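Local structure of C2 toxin component I (Clostridium botulinum, 2J3X) at residues Phe306-Asp311 with Asn330-Lys335; Ser408-Asn411 with Thr417-Val420. The protein probably transfers ADP-ribose from NAD+ to actin in host cells, acting as the enzymatic component of the binary C2 toxin. The protein carries 2 engineered substitutions. All coordinates share one frame; numbering follows the deposited sequence. Where two conformers were deposited one is given.

Interaction 1: residues Phe306-Asp311 with Asn330-Lys335; sequences FDLPSD and NEFIDK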
# COMPACT_ATOMS: atom_id res chain seq x y z
N PHE A 306 -2.32 4.10 -19.75
CA PHE A 306 -0.86 4.32 -19.79
C PHE A 306 -0.33 4.37 -21.24
O PHE A 306 0.85 4.22 -21.48
CB PHE A 306 -0.22 3.16 -19.06
CG PHE A 306 -0.73 3.05 -17.65
CD1 PHE A 306 -0.31 3.99 -16.69
CD2 PHE A 306 -1.74 2.14 -17.33
CE1 PHE A 306 -0.84 3.92 -15.39
CE2 PHE A 306 -2.27 2.07 -16.02
CZ PHE A 306 -1.83 2.97 -15.08
N ASP A 307 -1.25 4.42 -22.19
CA ASP A 307 -0.87 4.33 -23.62
C ASP A 307 -0.24 2.99 -23.92
O ASP A 307 0.76 2.89 -24.70
CB ASP A 307 0.09 5.46 -24.00
CG ASP A 307 -0.58 6.81 -24.03
OD1 ASP A 307 -1.82 6.89 -23.84
OD2 ASP A 307 0.11 7.84 -24.26
N LEU A 308 -0.77 1.95 -23.29
CA LEU A 308 -0.31 0.60 -23.55
C LEU A 308 -1.47 -0.20 -24.16
O LEU A 308 -2.61 0.19 -24.02
CB LEU A 308 0.21 -0.10 -22.27
CG LEU A 308 1.49 0.53 -21.67
CD1 LEU A 308 1.74 -0.03 -20.28
CD2 LEU A 308 2.72 0.24 -22.52
N PRO A 309 -1.15 -1.31 -24.83
CA PRO A 309 -2.27 -2.15 -25.35
C PRO A 309 -3.19 -2.53 -24.18
O PRO A 309 -2.68 -2.73 -23.08
CB PRO A 309 -1.55 -3.41 -25.84
CG PRO A 309 -0.21 -2.97 -26.19
CD PRO A 309 0.17 -1.86 -25.18
N SER A 310 -4.50 -2.70 -24.41
CA SER A 310 -5.37 -3.03 -23.27
C SER A 310 -4.90 -4.28 -22.55
O SER A 310 -5.01 -4.36 -21.30
CB SER A 310 -6.82 -3.23 -23.70
OG SER A 310 -6.86 -4.21 -24.75
N ASP A 311 -4.36 -5.25 -23.30
CA ASP A 311 -4.00 -6.53 -22.73
C ASP A 311 -2.49 -6.67 -22.53
O ASP A 311 -1.96 -7.78 -22.48
CB ASP A 311 -4.54 -7.67 -23.62
CG ASP A 311 -4.08 -7.55 -25.08
OD1 ASP A 311 -3.76 -6.43 -25.59
OD2 ASP A 311 -4.09 -8.62 -25.75
N ASN A 330 10.43 -3.05 -14.47
CA ASN A 330 11.35 -1.93 -14.24
C ASN A 330 11.11 -0.77 -15.15
O ASN A 330 11.17 0.41 -14.72
CB ASN A 330 12.83 -2.35 -14.30
CG ASN A 330 13.22 -3.31 -13.15
OD1 ASN A 330 12.64 -3.28 -12.06
ND2 ASN A 330 14.20 -4.18 -13.40
N GLU A 331 10.82 -1.07 -16.43
CA GLU A 331 10.53 -0.02 -17.37
C GLU A 331 9.32 0.78 -16.91
O GLU A 331 9.32 2.01 -16.91
CB GLU A 331 10.26 -0.62 -18.75
CG GLU A 331 11.56 -1.10 -19.42
CD GLU A 331 11.31 -2.13 -20.51
OE1 GLU A 331 10.13 -2.35 -20.87
OE2 GLU A 331 12.31 -2.71 -21.00
N PHE A 332 8.26 0.06 -16.57
CA PHE A 332 7.00 0.71 -16.20
C PHE A 332 7.15 1.54 -14.91
O PHE A 332 6.65 2.66 -14.85
CB PHE A 332 5.87 -0.35 -16.02
CG PHE A 332 4.55 0.26 -15.68
CD1 PHE A 332 3.71 0.73 -16.71
CD2 PHE A 332 4.12 0.36 -14.33
CE1 PHE A 332 2.48 1.32 -16.42
CE2 PHE A 332 2.86 0.95 -14.02
CZ PHE A 332 2.06 1.47 -15.05
N ILE A 333 7.81 0.96 -13.91
CA ILE A 333 8.00 1.65 -12.62
C ILE A 333 8.84 2.90 -12.85
O ILE A 333 8.48 4.00 -12.34
CB ILE A 333 8.64 0.71 -11.60
CG1 ILE A 333 7.63 -0.40 -11.25
CG2 ILE A 333 9.13 1.49 -10.32
CD1 ILE A 333 8.25 -1.69 -10.63
N ASP A 334 9.90 2.77 -13.64
CA ASP A 334 10.81 3.93 -13.85
C ASP A 334 10.12 5.07 -14.60
O ASP A 334 10.29 6.27 -14.29
CB ASP A 334 12.08 3.50 -14.56
CG ASP A 334 13.02 2.72 -13.64
OD1 ASP A 334 12.68 2.47 -12.46
OD2 ASP A 334 14.09 2.35 -14.13
N LYS A 335 9.32 4.69 -15.59
CA LYS A 335 8.60 5.70 -16.36
C LYS A 335 7.50 6.39 -15.56
O LYS A 335 7.32 7.62 -15.62
CB LYS A 335 8.00 5.08 -17.63
CG LYS A 335 7.16 6.08 -18.40
CD LYS A 335 6.69 5.50 -19.69
CE LYS A 335 5.75 6.51 -20.32
NZ LYS A 335 5.20 6.00 -21.65
O HOH W 1 3.74 3.59 -20.86
O HOH W 2 2.96 7.47 -23.07
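Lys335 NZ reaches the 306-311 loop through two waters, to each of which it donates. The first lies 2.9 Å from Lys335 NZ and passes a hydrogen on to the backbone carbonyl Phe306 O, 3.0 Å away. The second takes a bond from Lys335 NZ at 3.0 Å and gives one to Asp307 OD2; since Asp307 was deposited in two conformers, this arm is less certain. All four side-chain torsions of Lys335 are near 180°, a straight chain that carries the ammonium from the helix to the loop, yet NZ and Asp307 OD2 remain 6.0 Å apart, so any attraction between them would act through the water, and only as far as the carboxylate is ionised.

Next to these water bridges, Phe332 sets its edge against one face of Phe306, a T-shaped stack with the planes at 76° and centroids 5.2 Å apart. With CG anti to the backbone N (chi1 -179°), Phe332 reaches out from the helix toward the loop: CZ lies above the rim of the Phe306 ring, while CE1 approaches Phe306 CG at 3.8 Å. Leu308 adds one methyl, CD1, set obliquely 4.1 Å from Phe332 CD1.

Trp336, on the same helix, and Phe363 also meet both rings. With Phe306 on Ile421 and Phe332 on Val419 and Ile403, the contact packs helix 326-336 and the loop after strand 295-301 against strands 363-369, 397-411 and 414-426.

Interaction 2: residues Ser408-Asn411 with Thr417-Val420; sequences SIIN and TQVV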
# COMPACT_ATOMS: atom_id res chain seq x y z
N SER A 408 -0.91 -11.39 -8.21
CA SER A 408 -2.29 -11.56 -7.72
C SER A 408 -2.77 -12.99 -7.99
O SER A 408 -2.41 -13.59 -9.03
CB SER A 408 -3.24 -10.59 -8.39
OG SER A 408 -4.58 -10.63 -7.86
N ILE A 409 -3.56 -13.54 -7.07
CA ILE A 409 -4.06 -14.89 -7.25
C ILE A 409 -5.45 -14.80 -7.79
O ILE A 409 -6.34 -14.22 -7.13
CB ILE A 409 -4.02 -15.68 -5.93
CG1 ILE A 409 -2.56 -15.98 -5.56
CG2 ILE A 409 -4.77 -16.99 -6.11
CD1 ILE A 409 -2.07 -15.18 -4.46
N ILE A 410 -5.68 -15.30 -9.02
CA ILE A 410 -6.94 -15.04 -9.72
C ILE A 410 -7.86 -16.21 -9.43
O ILE A 410 -9.05 -16.01 -9.15
CB ILE A 410 -6.75 -14.86 -11.30
CG1 ILE A 410 -5.61 -13.85 -11.62
CG2 ILE A 410 -8.03 -14.47 -11.96
CD1 ILE A 410 -5.82 -12.40 -11.11
N ASN A 411 -7.31 -17.41 -9.49
CA ASN A 411 -8.09 -18.61 -9.17
C ASN A 411 -7.16 -19.76 -8.85
O ASN A 411 -5.96 -19.58 -8.73
CB ASN A 411 -9.10 -18.95 -10.28
CG ASN A 411 -8.42 -19.29 -11.62
OD1 ASN A 411 -7.45 -20.04 -11.65
ND2 ASN A 411 -8.89 -18.66 -12.69
N THR A 417 0.98 -11.29 -12.73
CA THR A 417 1.79 -10.16 -12.24
C THR A 417 0.97 -8.90 -12.46
O THR A 417 0.46 -8.57 -13.56
CB THR A 417 3.15 -10.06 -12.95
OG1 THR A 417 3.88 -11.28 -12.73
CG2 THR A 417 3.96 -8.93 -12.39
N GLN A 418 0.86 -8.16 -11.37
CA GLN A 418 0.12 -6.90 -11.37
C GLN A 418 0.90 -5.85 -10.62
O GLN A 418 1.93 -6.15 -10.03
CB GLN A 418 -1.26 -7.06 -10.71
CG GLN A 418 -2.03 -8.31 -11.26
CD GLN A 418 -3.51 -8.28 -10.94
OE1 GLN A 418 -3.93 -7.78 -9.89
NE2 GLN A 418 -4.32 -8.91 -11.80
N VAL A 419 0.43 -4.61 -10.68
CA VAL A 419 1.20 -3.53 -10.01
C VAL A 419 0.24 -2.72 -9.17
O VAL A 419 -0.85 -2.30 -9.67
CB VAL A 419 1.95 -2.61 -11.04
CG1 VAL A 419 3.21 -3.35 -11.68
CG2 VAL A 419 0.95 -1.99 -12.10
N VAL A 420 0.69 -2.41 -7.93
CA VAL A 420 -0.09 -1.52 -7.07
C VAL A 420 0.49 -0.11 -7.17
O VAL A 420 1.66 0.10 -6.82
CB VAL A 420 0.02 -2.07 -5.60
CG1 VAL A 420 -0.71 -1.13 -4.60
CG2 VAL A 420 -0.59 -3.52 -5.57
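The hairpin of strands 397-411 and 414-426 frames this contact, in which Ser408 and Gln418 meet on the diagonal: the backbone of Ser408 pairs with Met416 and that of Gln418 with Ile406. Gln418 lies two residues beyond Met416, the partner of Ser408, so the two side chains fall on the same face of the hairpin and touch without bonding. The amide of Gln418 comes up against the CB of Ser408, with OE1 3.3 Å and CD 3.5 Å from that carbon; Ser408 OG is farther from OE1, at 3.6 Å. A chi1 of -175° turns Ser408 OG to hydrogen-bond the carbonyl oxygen of Phe62, in the loop following helix 47-59.

Beyond CG the Gln418 chain is extended, and both ends of its amide have partners: OE1 accepts from Arg300 NH1 and NE2 donates to Ser359 O. These bonds should fix the rotation of the buried amide, keeping its carbonyl by the serine and its nitrogen toward Ile410. There, Ile410 CD1 lies 3.9 Å from Gln418 NE2; the CB of Ile410 does not aim at the facing strand, but the end of its CG1 branch bends back to reach it.

Close to the turn the pairing is irregular, since Ile410 and Asn411 both face Thr414. Asn411 OD1 bonds to Val413 N and Thr414 OG1 across this corner. The arrangement is that of a beta hairpin with a classic bulge next to its tight connection, here in the mixed sheet of the C-terminal ADP-ribosyltransferase-family half of the chain.

In the fold
Interaction 1 closes before interaction 2 opens, and both lie in the C-terminal ADP-ribosyltransferase-family half of the chain. Interaction 1 brings the loop after strand 295-301 back to helix 326-336, enclosing the short strands 315-318 and 321-324. Strands 340-341 and 347-350, then 363-369, 375-377 and 389-392, follow before 397-411 and 414-426 form the hairpin, whose short connection interaction 2 spans. Their centres are about 16 Å apart, but they meet where Phe332 CE2 packs 4.0 Å from Val419 CG2. Helix 326-336 thus rests on the sheet to which the hairpin belongs, while Ser408 links that hairpin to the N-terminal half through Phe62.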